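Local coordinates for tudor domain-containing protein 1 (Homo sapiens, PDB 5M9N), which reads symmetrically dimethylated arginines on partner proteins through its extended Tudor domains and probably acts in piRNA-guided silencing of transposable elements during spermatogenesis, at residues V40-Q45 and F51-Q56; K180-L185 and L190-D195; K70-L75 and I88-F93; V113-V118 and M129-I134; I165-K170 and L209-A214. All coordinates share one frame; numbering follows the deposited sequence. Where two conformers were deposited one is given.

Interaction 1 (V40-Q45 and F51-Q56); sequences VVAHIQ and FCQQLQ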
# COMPACT_ATOMS: atom_id res chain seq x y z
N VAL A 40 0.05 8.73 6.66
CA VAL A 40 0.98 7.89 7.37
C VAL A 40 1.76 7.09 6.35
O VAL A 40 1.20 6.75 5.30
CB VAL A 40 0.27 6.97 8.40
CG1 VAL A 40 -0.46 7.82 9.45
CG2 VAL A 40 -0.70 6.01 7.76
N VAL A 41 3.04 6.87 6.63
CA VAL A 41 3.88 6.02 5.76
C VAL A 41 3.55 4.63 6.31
O VAL A 41 3.80 4.30 7.46
CB VAL A 41 5.37 6.39 5.82
CG1 VAL A 41 6.24 5.46 4.97
CG2 VAL A 41 5.56 7.82 5.32
N ALA A 42 2.86 3.85 5.51
CA ALA A 42 2.37 2.55 5.97
C ALA A 42 3.41 1.44 5.81
O ALA A 42 3.50 0.57 6.69
CB ALA A 42 1.09 2.22 5.25
N HIS A 43 4.17 1.45 4.70
CA HIS A 43 5.13 0.39 4.34
C HIS A 43 6.27 1.02 3.53
O HIS A 43 5.95 1.82 2.67
CB HIS A 43 4.40 -0.66 3.48
CG HIS A 43 5.20 -1.89 3.19
ND1 HIS A 43 5.33 -2.93 4.09
CD2 HIS A 43 5.92 -2.25 2.10
CE1 HIS A 43 6.10 -3.87 3.57
NE2 HIS A 43 6.47 -3.48 2.36
N ILE A 44 7.53 0.63 3.77
CA ILE A 44 8.72 1.19 3.11
C ILE A 44 9.60 0.07 2.63
O ILE A 44 10.10 -0.67 3.46
CB ILE A 44 9.60 2.05 4.07
CG1 ILE A 44 8.80 3.27 4.58
CG2 ILE A 44 10.92 2.53 3.41
CD1 ILE A 44 9.57 4.08 5.62
N GLN A 45 9.80 -0.04 1.31
CA GLN A 45 10.94 -0.82 0.76
C GLN A 45 12.18 0.02 0.73
O GLN A 45 13.16 -0.32 1.35
CB GLN A 45 10.61 -1.39 -0.65
CG GLN A 45 9.57 -2.52 -0.56
CD GLN A 45 10.04 -3.68 0.26
OE1 GLN A 45 11.17 -4.06 0.19
NE2 GLN A 45 9.18 -4.20 1.10
N PHE A 51 4.80 3.35 0.56
CA PHE A 51 3.35 3.49 0.49
C PHE A 51 2.83 4.36 1.60
O PHE A 51 3.24 4.16 2.72
CB PHE A 51 2.67 2.16 0.66
CG PHE A 51 2.91 1.24 -0.50
CD1 PHE A 51 3.98 0.42 -0.51
CD2 PHE A 51 2.08 1.28 -1.55
CE1 PHE A 51 4.20 -0.44 -1.59
CE2 PHE A 51 2.25 0.42 -2.64
CZ PHE A 51 3.30 -0.44 -2.64
N CYS A 52 1.91 5.22 1.26
CA CYS A 52 1.30 6.13 2.26
C CYS A 52 -0.18 5.81 2.23
O CYS A 52 -0.71 5.31 1.23
CB CYS A 52 1.53 7.60 1.83
SG CYS A 52 3.26 8.06 1.96
N GLN A 53 -0.84 6.07 3.34
CA GLN A 53 -2.27 6.15 3.39
C GLN A 53 -2.68 7.53 3.92
O GLN A 53 -1.97 8.12 4.72
CB GLN A 53 -2.83 5.11 4.36
CG GLN A 53 -2.48 3.66 4.11
CD GLN A 53 -2.81 2.78 5.30
OE1 GLN A 53 -2.46 3.10 6.44
NE2 GLN A 53 -3.53 1.68 5.06
N GLN A 54 -3.84 7.97 3.48
CA GLN A 54 -4.46 9.17 3.91
C GLN A 54 -4.98 8.92 5.30
O GLN A 54 -5.66 7.92 5.55
CB GLN A 54 -5.58 9.54 2.96
CG GLN A 54 -5.10 9.82 1.56
CD GLN A 54 -6.23 10.04 0.59
OE1 GLN A 54 -7.37 9.65 0.85
NE2 GLN A 54 -5.94 10.67 -0.53
N LEU A 55 -4.68 9.81 6.22
CA LEU A 55 -5.15 9.63 7.59
C LEU A 55 -6.68 9.50 7.60
O LEU A 55 -7.23 8.67 8.32
CB LEU A 55 -4.64 10.75 8.46
CG LEU A 55 -5.06 10.72 9.92
CD1 LEU A 55 -4.88 9.37 10.62
CD2 LEU A 55 -4.32 11.83 10.66
N GLN A 56 -7.37 10.22 6.74
CA GLN A 56 -8.85 10.20 6.73
C GLN A 56 -9.46 8.84 6.32
O GLN A 56 -10.69 8.71 6.34
CB GLN A 56 -9.43 11.36 5.88
CG GLN A 56 -9.63 12.69 6.62
CD GLN A 56 -8.57 13.73 6.31
OE1 GLN A 56 -7.42 13.57 6.72
NE2 GLN A 56 -8.94 14.82 5.61
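Strand 40-44 runs antiparallel to strand 51-54, the axes of these short segments at 146°, with Val40 opposite Gln53, Val41 opposite Cys52, and Ala42 and His43 together opposite Phe51 in a classic beta bulge. The two strands are the arms of a beta hairpin in the OB-like (SN-like) part of this extended Tudor domain. At the bulge Phe51 O takes the N-H of Ala42 with an N-O distance of 2.8 Å, and His43 N adds a weak bond to that same oxygen. Phe51 N bonds back to His43 O. Beyond the bulge, Val40 and Gln53 exchange a pair of backbone bonds, both fairly straight.

The Gln53 side chain, extended beyond CG, crosses Val40 at a slant and brings its amide oxygen against two methyl groups, with OE1 3.6 Å from Val40 CG2 and 3.8 Å from Ala42 CB. Its NE2 bonds to Asp119 O, which settles the rotation of the amide and ties the hairpin to the Tudor core. On the other face Val41 CG2 touches Cys52 SG, and Val41 also reaches Val172 of helix 162-172. With CG beside the backbone N (chi1 -69°), the Phe51 ring receives His43 O in its plane, 4.0 Å from CD1.

Interaction 2 (K180-L185 and L190-D195); sequences KVVDKL and LVELID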
# COMPACT_ATOMS: atom_id res chain seq x y z
N LYS A 180 3.14 15.67 0.01
CA LYS A 180 2.90 16.61 -1.05
C LYS A 180 3.27 15.98 -2.38
O LYS A 180 4.41 15.57 -2.54
CB LYS A 180 3.75 17.85 -0.77
CG LYS A 180 3.62 18.96 -1.80
CD LYS A 180 4.35 20.17 -1.27
CE LYS A 180 4.76 21.16 -2.32
NZ LYS A 180 6.04 21.82 -1.94
N VAL A 181 2.32 15.95 -3.32
CA VAL A 181 2.55 15.37 -4.66
C VAL A 181 3.33 16.39 -5.51
O VAL A 181 2.83 17.48 -5.78
CB VAL A 181 1.23 14.99 -5.35
CG1 VAL A 181 1.49 14.25 -6.67
CG2 VAL A 181 0.33 14.16 -4.43
N VAL A 182 4.56 16.04 -5.87
CA VAL A 182 5.40 16.86 -6.74
C VAL A 182 5.11 16.53 -8.23
O VAL A 182 5.12 17.43 -9.08
CB VAL A 182 6.88 16.60 -6.47
CG1 VAL A 182 7.74 17.43 -7.40
CG2 VAL A 182 7.24 16.86 -5.03
N ASP A 183 4.95 15.24 -8.56
CA ASP A 183 4.68 14.79 -9.95
C ASP A 183 3.97 13.44 -9.98
O ASP A 183 3.97 12.73 -8.98
CB ASP A 183 6.00 14.62 -10.72
CG ASP A 183 5.82 14.50 -12.26
OD1 ASP A 183 4.77 14.92 -12.84
OD2 ASP A 183 6.79 13.99 -12.90
N LYS A 184 3.39 13.09 -11.12
CA LYS A 184 2.83 11.77 -11.35
C LYS A 184 3.71 10.92 -12.28
O LYS A 184 4.03 11.36 -13.37
CB LYS A 184 1.46 11.90 -11.98
CG LYS A 184 0.48 12.75 -11.21
CD LYS A 184 0.33 12.29 -9.79
CE LYS A 184 0.03 10.79 -9.71
NZ LYS A 184 -0.59 10.51 -8.43
N LEU A 185 4.12 9.74 -11.82
CA LEU A 185 4.91 8.81 -12.60
C LEU A 185 3.96 7.75 -13.10
O LEU A 185 2.76 7.77 -12.79
CB LEU A 185 6.03 8.20 -11.75
CG LEU A 185 6.87 9.24 -11.02
CD1 LEU A 185 7.93 8.61 -10.12
CD2 LEU A 185 7.50 10.20 -12.03
N LEU A 190 5.48 10.92 -7.16
CA LEU A 190 6.67 11.52 -6.63
C LEU A 190 6.19 12.50 -5.55
O LEU A 190 5.38 13.34 -5.83
CB LEU A 190 7.40 12.30 -7.72
CG LEU A 190 8.81 12.77 -7.40
CD1 LEU A 190 9.82 11.64 -7.23
CD2 LEU A 190 9.32 13.74 -8.48
N VAL A 191 6.72 12.39 -4.35
CA VAL A 191 6.19 13.20 -3.21
C VAL A 191 7.30 13.78 -2.36
O VAL A 191 8.44 13.29 -2.38
CB VAL A 191 5.28 12.35 -2.26
CG1 VAL A 191 4.00 11.89 -2.93
CG2 VAL A 191 6.05 11.22 -1.63
N GLU A 192 6.98 14.85 -1.63
CA GLU A 192 7.79 15.29 -0.51
C GLU A 192 7.09 14.82 0.73
O GLU A 192 5.86 14.79 0.76
CB GLU A 192 7.89 16.81 -0.45
CG GLU A 192 8.96 17.41 -1.32
CD GLU A 192 8.80 18.91 -1.45
OE1 GLU A 192 8.00 19.49 -0.71
OE2 GLU A 192 9.45 19.50 -2.32
N LEU A 193 7.86 14.44 1.74
CA LEU A 193 7.34 14.05 3.04
C LEU A 193 7.81 15.09 4.05
O LEU A 193 9.00 15.25 4.24
CB LEU A 193 7.89 12.72 3.46
CG LEU A 193 7.53 11.48 2.62
CD1 LEU A 193 8.12 10.26 3.29
CD2 LEU A 193 6.04 11.37 2.44
N ILE A 194 6.86 15.74 4.73
CA ILE A 194 7.18 16.89 5.59
C ILE A 194 6.52 16.68 6.93
O ILE A 194 5.31 16.54 7.03
CB ILE A 194 6.69 18.20 4.95
CG1 ILE A 194 7.31 18.39 3.56
CG2 ILE A 194 7.07 19.41 5.81
CD1 ILE A 194 6.50 19.29 2.65
N ASP A 195 7.34 16.64 7.98
CA ASP A 195 6.83 16.49 9.30
C ASP A 195 6.69 17.94 9.84
O ASP A 195 7.67 18.64 10.03
CB ASP A 195 7.74 15.65 10.16
CG ASP A 195 7.24 15.51 11.62
OD1 ASP A 195 6.07 15.93 11.94
OD2 ASP A 195 8.04 15.01 12.44
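Val191 packs straight onto the backbone of Lys180: its CB lies 3.3 Å from Lys180 O, and the CA of Val191 gives that oxygen a CA-H...O contact as well. This is the close, buried side of an antiparallel pair in which Val181 faces Val191. Val191 CG1, beside the backbone N (chi1 -66°), comes within 4.1 Å of Val181 CA, and Val179 and Cys148 add to the packing around Val191. Lys180 O also accepts the N-H of Glu192, and Lys180 N returns a nearly straight bond (172°) to Glu192 O.

The other face is looser and more open to solvent. There Lys180 and Glu192 lie side by side, pointing the same way. The lysine chain is stretched out until it bends at chi4, and NZ reaches the syn side of Glu192 OE1 at 3.3 Å. NZ stands 34° out of the carboxylate plane; the salt bridge is long and probably holds the pair only lightly. Next along, Val182 CG2 leans on Glu192 CG and Val182 CG1 on Leu190 CD2, while Asp183 CB meets Leu190 CB at 4.0 Å. Exposed Leu185 brushes Leu190 with CD1.

Leu190 O takes the N-H of Val182 at 2.8 Å from N to O, and a weak bond from Asp183 N. Two residues on one strand thus face one on the other: a classic beta bulge, in the hairpin formed by strands 177-184 and 189-195 of the OB-like barrel.

Interaction 3 (K70-L75 and I88-F93); sequences KYCDQL and ICCAQF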
# COMPACT_ATOMS: atom_id res chain seq x y z
N LYS A 70 -17.61 -10.00 6.89
CA LYS A 70 -18.97 -10.47 6.75
C LYS A 70 -19.19 -11.27 5.47
O LYS A 70 -19.85 -12.31 5.48
CB LYS A 70 -19.89 -9.27 6.76
CG LYS A 70 -21.35 -9.66 6.69
CD LYS A 70 -22.22 -8.44 6.86
CE LYS A 70 -23.70 -8.82 6.71
NZ LYS A 70 -24.56 -7.60 6.82
N TYR A 71 -18.61 -10.79 4.38
CA TYR A 71 -18.79 -11.35 3.08
C TYR A 71 -18.04 -12.67 2.96
O TYR A 71 -18.64 -13.67 2.54
CB TYR A 71 -18.33 -10.34 1.99
CG TYR A 71 -17.97 -10.98 0.66
CD1 TYR A 71 -18.96 -11.33 -0.27
CD2 TYR A 71 -16.64 -11.23 0.35
CE1 TYR A 71 -18.62 -11.93 -1.49
CE2 TYR A 71 -16.28 -11.84 -0.86
CZ TYR A 71 -17.25 -12.17 -1.78
OH TYR A 71 -16.86 -12.74 -2.95
N CYS A 72 -16.76 -12.69 3.33
CA CYS A 72 -15.97 -13.91 3.24
C CYS A 72 -16.49 -15.02 4.15
O CYS A 72 -16.41 -16.18 3.78
CB CYS A 72 -14.48 -13.66 3.48
SG CYS A 72 -13.73 -12.66 2.17
N ASP A 73 -17.10 -14.66 5.29
CA ASP A 73 -17.73 -15.67 6.16
C ASP A 73 -18.91 -16.44 5.57
O ASP A 73 -19.21 -17.54 6.02
CB ASP A 73 -18.12 -15.06 7.51
CG ASP A 73 -16.92 -14.70 8.35
OD1 ASP A 73 -15.77 -15.00 7.97
OD2 ASP A 73 -17.09 -14.07 9.38
N GLN A 74 -19.57 -15.87 4.57
CA GLN A 74 -20.68 -16.52 3.90
C GLN A 74 -20.29 -17.38 2.74
O GLN A 74 -21.16 -18.06 2.17
CB GLN A 74 -21.64 -15.49 3.40
CG GLN A 74 -22.31 -14.77 4.54
CD GLN A 74 -23.22 -13.73 3.99
OE1 GLN A 74 -24.35 -14.03 3.63
NE2 GLN A 74 -22.72 -12.50 3.87
N LEU A 75 -19.02 -17.34 2.37
CA LEU A 75 -18.49 -18.22 1.32
C LEU A 75 -18.13 -19.57 1.97
O LEU A 75 -17.32 -19.60 2.91
CB LEU A 75 -17.26 -17.60 0.63
CG LEU A 75 -17.43 -16.59 -0.52
CD1 LEU A 75 -18.51 -15.57 -0.26
CD2 LEU A 75 -16.13 -15.85 -0.75
N ILE A 88 -7.77 -8.98 -8.56
CA ILE A 88 -7.99 -8.61 -7.15
C ILE A 88 -8.84 -9.70 -6.53
O ILE A 88 -9.75 -10.21 -7.18
CB ILE A 88 -8.68 -7.24 -7.04
CG1 ILE A 88 -7.85 -6.17 -7.74
CG2 ILE A 88 -8.81 -6.82 -5.57
CD1 ILE A 88 -6.49 -5.91 -7.11
N CYS A 89 -8.54 -10.09 -5.32
CA CYS A 89 -9.39 -11.03 -4.58
C CYS A 89 -9.35 -10.64 -3.10
O CYS A 89 -8.88 -9.55 -2.78
CB CYS A 89 -8.90 -12.45 -4.82
SG CYS A 89 -7.27 -12.82 -4.20
N CYS A 90 -9.88 -11.49 -2.22
CA CYS A 90 -9.73 -11.37 -0.75
C CYS A 90 -8.66 -12.36 -0.31
O CYS A 90 -8.56 -13.47 -0.86
CB CYS A 90 -11.05 -11.62 -0.04
SG CYS A 90 -12.46 -10.73 -0.69
N ALA A 91 -7.79 -11.89 0.58
CA ALA A 91 -6.73 -12.65 1.20
C ALA A 91 -6.81 -12.49 2.72
O ALA A 91 -7.00 -11.35 3.22
CB ALA A 91 -5.42 -12.14 0.70
N GLN A 92 -6.65 -13.61 3.45
CA GLN A 92 -6.66 -13.58 4.91
C GLN A 92 -5.23 -13.45 5.44
O GLN A 92 -4.40 -14.36 5.31
CB GLN A 92 -7.31 -14.89 5.37
CG GLN A 92 -7.72 -14.94 6.79
CD GLN A 92 -8.43 -16.23 7.12
OE1 GLN A 92 -8.44 -17.21 6.34
NE2 GLN A 92 -8.95 -16.29 8.28
N PHE A 93 -4.93 -12.28 5.98
CA PHE A 93 -3.60 -11.91 6.45
C PHE A 93 -3.11 -12.86 7.51
O PHE A 93 -3.87 -13.24 8.38
CB PHE A 93 -3.68 -10.43 6.96
CG PHE A 93 -2.37 -9.82 7.40
CD1 PHE A 93 -1.16 -10.12 6.76
CD2 PHE A 93 -2.37 -8.86 8.40
CE1 PHE A 93 0.02 -9.52 7.15
CE2 PHE A 93 -1.19 -8.26 8.80
CZ PHE A 93 -0.00 -8.57 8.18
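Cys72 SG rests on Cys90, 3.6 Å from its CB and 3.7 Å from its SG, where the end of helix 58-73 meets the first strand of the Tudor barrel. The two sulfurs pack without being bonded, since Cys72 is joined in a disulfide to Cys132 of the adjacent strand. Beside them Cys90 SG lies at the edge of the Tyr71 ring in a sulfur-aromatic contact, 4.0 Å from CE2 and 77° off the ring normal. Cys90 thus packs against two consecutive residues of the helix, touching a sulfur on one and a ring edge on the other.

The next shell fixes both partners. Backbone bonds between Cys90 and Cys132 pair strand 88-92 with strand 131-132, so the disulfide holds the helix to the very strand that flanks Cys90. Trp99 packs against both Cys72 and Cys90. At the far end of the tyrosine, OH is hydrogen-bonded to Pro133 O, which limits how the ring can swing. This is the long helix that runs between the OB-like part and the Tudor core, seated here on the core's sheet. Leu75, just past the helix, closes over one face of the Tyr71 ring, its CD1 3.8 Å above the plane and offset toward the rim.

Interaction 4 (V113-V118 and M129-I134); sequences VLVGYV and MRLCPI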
# COMPACT_ATOMS: atom_id res chain seq x y z
N VAL A 113 0.28 -18.45 -3.35
CA VAL A 113 0.35 -17.27 -4.21
C VAL A 113 1.04 -16.10 -3.49
O VAL A 113 0.76 -15.90 -2.31
CB VAL A 113 -1.06 -16.87 -4.61
CG1 VAL A 113 -1.11 -15.65 -5.50
CG2 VAL A 113 -1.74 -17.98 -5.35
N LEU A 114 1.85 -15.33 -4.20
CA LEU A 114 2.41 -14.06 -3.70
C LEU A 114 1.33 -13.01 -3.88
O LEU A 114 0.82 -12.87 -4.98
CB LEU A 114 3.66 -13.71 -4.46
CG LEU A 114 4.29 -12.39 -4.09
CD1 LEU A 114 4.81 -12.42 -2.67
CD2 LEU A 114 5.39 -12.07 -5.07
N VAL A 115 0.87 -12.38 -2.78
CA VAL A 115 -0.17 -11.38 -2.90
C VAL A 115 0.29 -10.02 -2.31
O VAL A 115 1.07 -10.03 -1.38
CB VAL A 115 -1.51 -11.78 -2.23
CG1 VAL A 115 -2.09 -13.09 -2.84
CG2 VAL A 115 -1.42 -11.86 -0.69
N GLY A 116 -0.15 -8.93 -2.91
CA GLY A 116 0.07 -7.56 -2.37
C GLY A 116 -1.20 -6.99 -1.78
O GLY A 116 -2.27 -7.06 -2.40
N TYR A 117 -1.11 -6.49 -0.55
CA TYR A 117 -2.29 -5.93 0.12
C TYR A 117 -2.51 -4.53 -0.38
O TYR A 117 -1.72 -3.61 -0.06
CB TYR A 117 -2.14 -5.97 1.62
CG TYR A 117 -2.16 -7.39 2.15
CD1 TYR A 117 -3.33 -8.11 2.21
CD2 TYR A 117 -0.98 -8.05 2.49
CE1 TYR A 117 -3.36 -9.41 2.67
CE2 TYR A 117 -1.00 -9.34 2.95
CZ TYR A 117 -2.20 -10.05 3.00
OH TYR A 117 -2.21 -11.35 3.50
N VAL A 118 -3.53 -4.37 -1.20
CA VAL A 118 -3.63 -3.14 -2.00
C VAL A 118 -4.03 -1.89 -1.16
O VAL A 118 -3.94 -0.74 -1.60
CB VAL A 118 -4.62 -3.27 -3.13
CG1 VAL A 118 -4.10 -4.24 -4.16
CG2 VAL A 118 -6.02 -3.64 -2.65
N MET A 129 -6.01 -21.64 0.34
CA MET A 129 -7.07 -21.73 1.31
C MET A 129 -7.32 -20.33 1.96
O MET A 129 -8.39 -20.11 2.47
CB MET A 129 -6.75 -22.75 2.40
CG MET A 129 -6.39 -24.15 1.92
SD MET A 129 -7.92 -25.00 1.50
CE MET A 129 -7.27 -26.50 0.70
N ARG A 130 -6.35 -19.40 1.88
CA ARG A 130 -6.49 -18.06 2.51
C ARG A 130 -6.92 -17.03 1.46
O ARG A 130 -6.97 -15.84 1.76
CB ARG A 130 -5.20 -17.68 3.31
CG ARG A 130 -5.09 -18.57 4.56
CD ARG A 130 -3.81 -18.56 5.40
NE ARG A 130 -3.85 -17.39 6.19
CZ ARG A 130 -3.90 -17.27 7.51
NH1 ARG A 130 -3.78 -18.26 8.39
NH2 ARG A 130 -4.04 -16.06 7.92
N LEU A 131 -7.27 -17.48 0.25
CA LEU A 131 -7.85 -16.55 -0.74
C LEU A 131 -9.32 -16.90 -0.97
O LEU A 131 -9.65 -18.05 -0.86
CB LEU A 131 -7.10 -16.55 -2.05
CG LEU A 131 -5.57 -16.52 -1.97
CD1 LEU A 131 -4.95 -16.83 -3.34
CD2 LEU A 131 -5.10 -15.20 -1.43
N CYS A 132 -10.14 -15.89 -1.31
CA CYS A 132 -11.63 -15.86 -1.41
C CYS A 132 -11.76 -15.04 -2.73
O CYS A 132 -11.01 -14.06 -2.93
CB CYS A 132 -12.23 -15.16 0.00
SG CYS A 132 -13.63 -13.94 0.34
N PRO A 133 -12.67 -15.38 -3.67
CA PRO A 133 -12.96 -14.33 -4.69
C PRO A 133 -13.67 -13.08 -4.12
O PRO A 133 -14.20 -13.15 -3.01
CB PRO A 133 -13.87 -15.03 -5.68
CG PRO A 133 -14.45 -16.18 -4.93
CD PRO A 133 -13.49 -16.61 -3.88
N ILE A 134 -13.61 -11.98 -4.87
CA ILE A 134 -14.18 -10.69 -4.48
C ILE A 134 -15.35 -10.41 -5.42
O ILE A 134 -15.44 -10.98 -6.52
CB ILE A 134 -13.13 -9.53 -4.52
CG1 ILE A 134 -13.56 -8.34 -3.62
CG2 ILE A 134 -12.82 -9.09 -5.96
CD1 ILE A 134 -12.40 -7.51 -3.10
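Leu131 meets Val113 and Val115 through aliphatic carbons, mostly methyls, with no flat group between them; the nearby ring, that of Tyr117, lies further along the valine strand, edge-to-face with Phe93. The contact spans the inside of the Tudor barrel, an SH3-like fold, from strand 112-117 to the short strand 131-132. These strands are not paired with each other: Val113 CA and Leu131 CA, the nearest across the contact, stand 8.9 Å apart, and the side chains bridge the gap.

The leucine divides its two methyls between the valines. CD1 meets Val113, 4.0 Å from CG2 and 4.1 Å from CB, the two side chains crossing at an angle. CD2 goes to Val115, where the two side chains slide past each other in opposite directions. All three residues are buried. Leu126 on strand 123-127 packs on Val115, and Ala91 on strand 88-92 packs on Leu131, so neighbouring strands contribute to the same interior. Tyr117, two residues beyond Val115, packs with Phe93 against the modified side chain of the bound peptide and has its OH hydrogen-bonded to Glu124. In Val115, CG1 stands beside the backbone N (chi1 -59°), and it is this branch that lies 3.9 Å from Leu131 CD2.

Interaction 5 (I165-K170 and L209-A214); sequences ICLMKK and LDAGFA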
# COMPACT_ATOMS: atom_id res chain seq x y z
N ILE A 165 17.40 3.43 4.92
CA ILE A 165 16.02 2.97 5.10
C ILE A 165 15.56 3.00 6.58
O ILE A 165 14.44 3.41 6.88
CB ILE A 165 15.90 1.57 4.48
CG1 ILE A 165 16.07 1.67 2.95
CG2 ILE A 165 14.58 0.92 4.83
CD1 ILE A 165 16.61 0.38 2.33
N CYS A 166 16.43 2.56 7.47
CA CYS A 166 16.25 2.65 8.91
C CYS A 166 15.97 4.08 9.35
O CYS A 166 15.03 4.34 10.06
CB CYS A 166 17.50 2.15 9.61
SG CYS A 166 17.31 2.00 11.38
N LEU A 167 16.82 4.99 8.91
CA LEU A 167 16.68 6.38 9.19
C LEU A 167 15.37 6.95 8.69
O LEU A 167 14.71 7.68 9.41
CB LEU A 167 17.83 7.17 8.58
CG LEU A 167 17.73 8.69 8.77
CD1 LEU A 167 17.73 9.09 10.25
CD2 LEU A 167 18.82 9.40 8.02
N MET A 168 15.02 6.66 7.44
CA MET A 168 13.72 7.06 6.91
C MET A 168 12.56 6.56 7.78
O MET A 168 11.62 7.32 8.06
CB MET A 168 13.51 6.58 5.46
CG MET A 168 12.18 7.03 4.88
SD MET A 168 11.94 6.56 3.14
CE MET A 168 10.22 7.00 2.92
N LYS A 169 12.61 5.28 8.17
CA LYS A 169 11.61 4.66 9.02
C LYS A 169 11.47 5.41 10.35
O LYS A 169 10.35 5.60 10.84
CB LYS A 169 11.95 3.19 9.32
CG LYS A 169 11.76 2.25 8.15
CD LYS A 169 12.60 1.00 8.40
CE LYS A 169 12.36 -0.08 7.37
NZ LYS A 169 10.94 -0.49 7.36
N LYS A 170 12.61 5.83 10.89
CA LYS A 170 12.71 6.57 12.16
C LYS A 170 12.10 7.97 12.02
O LYS A 170 11.41 8.43 12.91
CB LYS A 170 14.20 6.65 12.55
CG LYS A 170 14.58 7.29 13.89
CD LYS A 170 16.10 7.12 14.12
CE LYS A 170 16.55 7.26 15.59
NZ LYS A 170 16.74 8.66 16.07
N LEU A 209 19.76 13.72 2.57
CA LEU A 209 20.84 14.49 1.97
C LEU A 209 21.86 14.96 3.02
O LEU A 209 23.06 14.77 2.84
CB LEU A 209 20.29 15.70 1.21
CG LEU A 209 19.49 15.34 -0.05
CD1 LEU A 209 18.41 16.36 -0.39
CD2 LEU A 209 20.42 15.16 -1.23
N ASP A 210 21.38 15.53 4.13
CA ASP A 210 22.28 16.01 5.19
C ASP A 210 23.07 14.88 5.85
O ASP A 210 24.22 15.08 6.22
CB ASP A 210 21.52 16.81 6.26
CG ASP A 210 21.03 18.15 5.74
OD1 ASP A 210 21.37 18.56 4.61
OD2 ASP A 210 20.28 18.82 6.47
N ALA A 211 22.47 13.70 5.96
CA ALA A 211 23.11 12.55 6.61
C ALA A 211 24.08 11.76 5.72
O ALA A 211 24.67 10.78 6.17
CB ALA A 211 22.07 11.61 7.17
N GLY A 212 24.23 12.16 4.45
CA GLY A 212 25.13 11.47 3.54
C GLY A 212 24.42 10.55 2.57
O GLY A 212 24.80 10.47 1.41
N PHE A 213 23.34 9.90 3.03
CA PHE A 213 22.76 8.74 2.36
C PHE A 213 22.21 9.08 0.97
O PHE A 213 22.21 8.23 0.08
CB PHE A 213 21.65 8.10 3.21
CG PHE A 213 22.10 7.70 4.60
CD1 PHE A 213 23.21 6.89 4.80
CD2 PHE A 213 21.42 8.17 5.73
CE1 PHE A 213 23.62 6.53 6.08
CE2 PHE A 213 21.84 7.82 7.01
CZ PHE A 213 22.93 7.00 7.18
N ALA A 214 21.79 10.33 0.78
CA ALA A 214 21.22 10.75 -0.48
C ALA A 214 22.04 11.83 -1.13
O ALA A 214 22.75 12.53 -0.47
CB ALA A 214 19.81 11.25 -0.26
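Leu167 comes at the Phe213 ring from its edge: CD2 lies in the ring plane, 3.6 Å from CE2 and 3.7 Å from CD2 of the phenylalanine. The two side chains are turned at an angle to each other, and only the CD2 branch of the leucine touches the ring. CG of Leu167 lies opposite the backbone N (chi1 176°), and chi2 of 62° then turns CD2 to the ring. The same methyl also reaches CB of Ala211, an exposed residue in what is a small surface contact, at 4.0 Å, and thus bears on a small alkyl group and an aromatic edge at once. One face of the Phe213 ring is taken by its own chain, with Ala211 O 4.0 Å above the ring centre.

In the OB-like part of an extended Tudor domain, helix 162-172 lies between the third and fourth barrel strands, and here it receives the chain that leaves the last helix, 204-210, on the side of Leu167. Gly212 is the first residue to depart from helical angles, with phi at 102°, and this turn brings Phe213 back toward helix 162-172. The ring packs there on Glu163 and Ala164 too, while Leu208 joins Leu167 from helix 204-210. Ser156 also holds the turn, its OG hydrogen-bonded to Gly212 O and its backbone to that of Phe213.

How the interactions relate
Interactions 1, 2 and 5 build the OB-like part. Interactions 1 and 2 share one sheet and touch at Val41 CG2 and Leu193 CD1, 4.1 Å apart. Leu193 CD1 also meets Met168 CE at 3.9 Å, joining interaction 2 to the helix of interaction 5. Interaction 4 lies within the Tudor core and interaction 3 seats the long helix on it; their centres are about 9 Å apart, and the Cys72 SG-Cys132 SG disulfide (2.2 Å) links them directly. Phe93 of interaction 3 and Tyr117 of interaction 4 pack on the modified side chain of the bound peptide. Interaction 1 comes within about 6 Å of interaction 4 between nearest atoms; the centres of interactions 3 and 5 are about 38 Å apart.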